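Local structure of thermostable carboxypeptidase 1 (Pyrococcus furiosus, 1KA2) at residues A115-W119 with L407-A413; I425-L429 with M485-F490. The protein removes amino acids one after another from the C-terminus of peptides as a cobalt-dependent, broad-specificity metallocarboxypeptidase that works as a homodimer. All blocks are in the same frame, centred on the assembly; numbering follows the deposited sequence.

Interaction 1 of 2, residues A115-W119 with L407-A413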
# COMPACT_ATOMS: atom_id res chain seq x y z
N ALA A 115 15.44 22.21 -4.63
CA ALA A 115 16.65 21.93 -5.38
C ALA A 115 16.44 20.75 -6.32
O ALA A 115 16.98 20.72 -7.43
CB ALA A 115 17.82 21.64 -4.44
N THR A 116 15.64 19.78 -5.89
CA THR A 116 15.37 18.61 -6.72
C THR A 116 14.60 19.04 -7.96
O THR A 116 14.91 18.62 -9.08
CB THR A 116 14.57 17.54 -5.95
OG1 THR A 116 15.39 16.98 -4.91
CG2 THR A 116 14.12 16.43 -6.88
N LYS A 117 13.59 19.88 -7.76
CA LYS A 117 12.77 20.38 -8.87
C LYS A 117 13.62 21.19 -9.83
O LYS A 117 13.47 21.10 -11.05
CB LYS A 117 11.62 21.24 -8.34
CG LYS A 117 10.52 20.47 -7.61
CD LYS A 117 9.67 19.66 -8.59
CE LYS A 117 8.90 20.58 -9.55
NZ LYS A 117 8.00 19.87 -10.50
N ALA A 118 14.52 22.00 -9.27
CA ALA A 118 15.39 22.83 -10.10
C ALA A 118 16.42 21.98 -10.84
O ALA A 118 16.83 22.31 -11.95
CB ALA A 118 16.08 23.88 -9.23
N TRP A 119 16.84 20.89 -10.20
CA TRP A 119 17.81 19.97 -10.80
C TRP A 119 17.10 19.20 -11.91
O TRP A 119 17.68 18.92 -12.96
CB TRP A 119 18.32 18.98 -9.74
CG TRP A 119 18.97 17.77 -10.32
CD1 TRP A 119 20.28 17.64 -10.70
CD2 TRP A 119 18.34 16.52 -10.64
NE1 TRP A 119 20.50 16.40 -11.24
CE2 TRP A 119 19.33 15.69 -11.21
CE3 TRP A 119 17.04 16.03 -10.50
CZ2 TRP A 119 19.05 14.39 -11.65
CZ3 TRP A 119 16.77 14.74 -10.93
CH2 TRP A 119 17.76 13.93 -11.50
N LEU A 407 25.33 16.69 -13.95
CA LEU A 407 23.90 16.72 -13.73
C LEU A 407 23.16 15.38 -13.80
O LEU A 407 21.97 15.30 -13.48
CB LEU A 407 23.28 17.71 -14.72
CG LEU A 407 22.61 18.96 -14.13
CD1 LEU A 407 23.44 19.56 -12.98
CD2 LEU A 407 22.40 19.96 -15.27
N GLN A 408 23.86 14.33 -14.21
CA GLN A 408 23.21 13.02 -14.36
C GLN A 408 22.51 12.39 -13.15
O GLN A 408 21.48 11.73 -13.32
CB GLN A 408 24.19 12.00 -14.95
CG GLN A 408 25.37 11.63 -14.06
CD GLN A 408 26.29 10.63 -14.73
OE1 GLN A 408 26.20 9.42 -14.49
NE2 GLN A 408 27.16 11.13 -15.60
N ASP A 409 23.06 12.55 -11.95
CA ASP A 409 22.47 11.94 -10.75
C ASP A 409 21.70 12.90 -9.84
O ASP A 409 22.06 14.06 -9.70
CB ASP A 409 23.55 11.25 -9.93
CG ASP A 409 24.11 10.03 -10.63
OD1 ASP A 409 25.33 9.78 -10.47
OD2 ASP A 409 23.34 9.31 -11.32
N ILE A 410 20.66 12.37 -9.20
CA ILE A 410 19.81 13.15 -8.29
C ILE A 410 20.42 13.36 -6.89
O ILE A 410 20.06 14.29 -6.19
CB ILE A 410 18.44 12.44 -8.04
CG1 ILE A 410 17.94 11.76 -9.31
CG2 ILE A 410 17.40 13.45 -7.57
CD1 ILE A 410 16.54 11.12 -9.16
N HIS A 411 21.33 12.48 -6.48
CA HIS A 411 21.90 12.54 -5.14
C HIS A 411 22.24 13.90 -4.51
O HIS A 411 21.80 14.18 -3.40
CB HIS A 411 23.12 11.62 -5.07
CG HIS A 411 22.86 10.25 -5.63
ND1 HIS A 411 23.15 9.10 -4.94
CD2 HIS A 411 22.36 9.86 -6.82
CE1 HIS A 411 22.85 8.05 -5.69
NE2 HIS A 411 22.36 8.49 -6.84
N TRP A 412 23.00 14.73 -5.20
CA TRP A 412 23.35 16.02 -4.62
C TRP A 412 22.15 16.91 -4.38
O TRP A 412 22.06 17.59 -3.35
CB TRP A 412 24.40 16.74 -5.48
CG TRP A 412 25.75 16.08 -5.41
CD1 TRP A 412 26.08 14.98 -4.67
CD2 TRP A 412 26.93 16.46 -6.12
NE1 TRP A 412 27.39 14.65 -4.87
CE2 TRP A 412 27.94 15.54 -5.76
CE3 TRP A 412 27.24 17.48 -7.03
CZ2 TRP A 412 29.24 15.61 -6.28
CZ3 TRP A 412 28.53 17.56 -7.54
CH2 TRP A 412 29.52 16.63 -7.16
N ALA A 413 21.21 16.91 -5.33
CA ALA A 413 20.02 17.74 -5.20
C ALA A 413 19.20 17.27 -3.99
O ALA A 413 18.53 18.07 -3.34
CB ALA A 413 19.18 17.68 -6.47
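The GXXQDXHW motif predicted for M32 carboxypeptidases supplies one side of this contact: residues 407-413 carry its last six residues and curl round a single tryptophan of helix 102-124. That residue, Trp119, has by far the most surface covered here. Its indole NE1 donates a hydrogen bond to Leu407 O at 2.9 Å, with the carbonyl lying near the ring plane, where the N-H can reach it. Gln408 O also lies at the ring edge, 4.0 Å from Trp119 CZ2, and accepts a hydrogen bond from Lys123. Over one face sits Ile410, whose CA stands 3.9 Å from the centroid of the six-membered ring in a CH-pi contact. Ala413 closes the helix side: its CB is 3.6 Å from Trp119 CB, and its CA comes within 5.0 Å of Thr116 CA, an approach that the small methyl group permits. Ala115, equally small, brings its CB to 3.8 Å from Ala413 O. Leu407 adds apolar contact through CD1, 4.3 Å from Trp119 CD1, while Phe131 meets the indole edge-to-face. The motif's polar side chains turn the other way. The CA-to-CB bonds of Gln408 and Asp409 point away from the helix; Asp409 forms salt bridges with Arg366 and Arg351, and Gln408 OE1 accepts a hydrogen bond from Arg351 N. The loop thus turns carbonyls and aliphatic groups to the tryptophan, while the carboxylate of Asp409 pairs with two arginines. Tryptophan suits the position because one side chain offers both a broad apolar surface and an N-H, satisfying a loop carbonyl in a largely buried setting.

Interaction 2 of 2, residues I425-L429 with M485-F490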
# COMPACT_ATOMS: atom_id res chain seq x y z
N ILE A 425 31.82 0.19 -2.18
CA ILE A 425 31.98 -0.77 -1.09
C ILE A 425 31.25 -2.07 -1.43
O ILE A 425 31.78 -3.17 -1.20
CB ILE A 425 31.42 -0.23 0.23
CG1 ILE A 425 32.27 0.95 0.70
CG2 ILE A 425 31.35 -1.35 1.27
CD1 ILE A 425 31.82 1.54 2.03
N GLY A 426 30.03 -1.94 -1.94
CA GLY A 426 29.26 -3.11 -2.32
C GLY A 426 29.92 -3.91 -3.43
O GLY A 426 30.00 -5.13 -3.36
N THR A 427 30.38 -3.22 -4.48
CA THR A 427 31.04 -3.91 -5.59
C THR A 427 32.26 -4.65 -5.04
O THR A 427 32.44 -5.85 -5.27
CB THR A 427 31.53 -2.93 -6.69
OG1 THR A 427 32.61 -2.14 -6.16
CG2 THR A 427 30.40 -1.99 -7.13
N LEU A 428 33.10 -3.92 -4.30
CA LEU A 428 34.31 -4.51 -3.72
C LEU A 428 33.96 -5.71 -2.85
O LEU A 428 34.46 -6.82 -3.06
CB LEU A 428 35.06 -3.48 -2.87
CG LEU A 428 35.46 -2.16 -3.55
CD1 LEU A 428 36.52 -1.48 -2.70
CD2 LEU A 428 35.99 -2.40 -4.96
N LEU A 429 33.11 -5.48 -1.86
CA LEU A 429 32.70 -6.55 -0.98
C LEU A 429 32.13 -7.78 -1.69
O LEU A 429 32.23 -8.90 -1.17
CB LEU A 429 31.67 -6.05 0.03
CG LEU A 429 32.22 -5.46 1.32
CD1 LEU A 429 33.03 -4.23 0.99
CD2 LEU A 429 31.07 -5.12 2.27
N MET A 485 37.27 -5.17 4.84
CA MET A 485 37.15 -4.98 3.41
C MET A 485 38.56 -4.78 2.84
O MET A 485 39.40 -4.15 3.48
CB MET A 485 36.28 -3.75 3.10
CG MET A 485 36.18 -3.42 1.62
SD MET A 485 35.10 -2.02 1.27
CE MET A 485 36.26 -0.68 1.20
N ASP A 486 38.80 -5.32 1.66
CA ASP A 486 40.08 -5.18 0.99
C ASP A 486 39.86 -5.16 -0.51
O ASP A 486 39.54 -6.18 -1.13
CB ASP A 486 41.03 -6.33 1.35
CG ASP A 486 42.27 -6.35 0.48
OD1 ASP A 486 42.90 -5.29 0.28
OD2 ASP A 486 42.63 -7.44 -0.01
N ALA A 487 40.02 -3.98 -1.09
CA ALA A 487 39.82 -3.78 -2.52
C ALA A 487 40.53 -4.80 -3.40
O ALA A 487 40.08 -5.08 -4.51
CB ALA A 487 40.27 -2.38 -2.90
N GLU A 488 41.63 -5.37 -2.90
CA GLU A 488 42.41 -6.35 -3.66
C GLU A 488 41.61 -7.47 -4.33
O GLU A 488 41.93 -7.87 -5.45
CB GLU A 488 43.49 -6.97 -2.77
CG GLU A 488 44.67 -6.05 -2.46
CD GLU A 488 45.39 -5.60 -3.71
OE1 GLU A 488 45.53 -6.42 -4.65
OE2 GLU A 488 45.81 -4.42 -3.76
N TYR A 489 40.57 -7.96 -3.65
CA TYR A 489 39.75 -9.04 -4.20
C TYR A 489 39.04 -8.66 -5.49
O TYR A 489 38.99 -9.44 -6.44
CB TYR A 489 38.71 -9.51 -3.19
CG TYR A 489 39.31 -10.30 -2.05
CD1 TYR A 489 39.65 -9.69 -0.86
CD2 TYR A 489 39.54 -11.67 -2.18
CE1 TYR A 489 40.21 -10.42 0.19
CE2 TYR A 489 40.10 -12.41 -1.15
CZ TYR A 489 40.43 -11.77 0.03
OH TYR A 489 40.96 -12.50 1.06
N PHE A 490 38.49 -7.45 -5.52
CA PHE A 490 37.80 -6.98 -6.71
C PHE A 490 38.76 -6.97 -7.90
O PHE A 490 38.37 -7.29 -9.02
CB PHE A 490 37.24 -5.57 -6.49
CG PHE A 490 36.42 -5.05 -7.64
CD1 PHE A 490 35.15 -5.58 -7.90
CD2 PHE A 490 36.91 -4.05 -8.47
CE1 PHE A 490 34.39 -5.12 -8.98
CE2 PHE A 490 36.16 -3.58 -9.55
CZ PHE A 490 34.90 -4.12 -9.81
O HOH W 1 37.52 -6.34 -3.18
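Leu428, Met485 and Phe490 bury the most surface where helix 421-440 meets the turn leading into the C-terminal helix 488-498. Leu428 lies between the other two. Its CD1 is 4.0 Å from Met485 CE and 3.9 Å from Ala487 CB, and its CD2 is 3.7 Å from Phe490 CB, so the branched leucine end touches the turn and the first part of the helix together. Met485 points its CA-to-CB bond toward helix 421-440, and its long, flexible side chain reaches the residues there: SD lies 3.8 Å from Ile425 CG2 and also adjoins the side chain of Leu429. Phe490 also points toward the helix, its CA 5.2 Å from Leu428 CA. Its ring has Thr427 OG1 over one face, and CD1 approaches Thr427 O to 3.8 Å; that threonine hydroxyl is hydrogen-bonded to Thr424 O and Asn360. Leu183 of helix 169-192 packs on Phe490 too.

No direct hydrogen bond joins the two segments, but a water does. Water 1 accepts from Phe490 N at 2.8 Å and lies within hydrogen-bonding distance of Leu428 O (3.1 Å) and Asp486 O (2.9 Å), which compete with other acceptors for its protons. Asp486 suits the place before the turn into the helix because its short carboxylate can accept from a nearby N-H: Glu488 N gives OD1 a weak capping bond of 3.4 Å. The result is a C-terminal helix, weakly capped by Asp486, docked through leucine, methionine and phenylalanine onto helix 421-440, within the mostly helical fold of an M32 metallopeptidase and close to its metal site.

Helices 411-414 and 421-440 follow one another in the chain, so the second partner of interaction 1 leads directly toward the first partner of interaction 2. The contacts themselves do not touch: their centres are 28 Å apart and their nearest atoms about 12 Å. They stand differently to the metal bound by His269, His273 and Glu299. In interaction 1 the side chain of Asp409 is about 13 Å from the magnesium ion. In interaction 2 the side chain of Thr427 is about 10 Å from the magnesium ion. The same side chain is about 6 Å from that of Glu299. Helix 359-375 borders both, through Arg366 and Glu370 at interaction 1 and Asn360 at interaction 2.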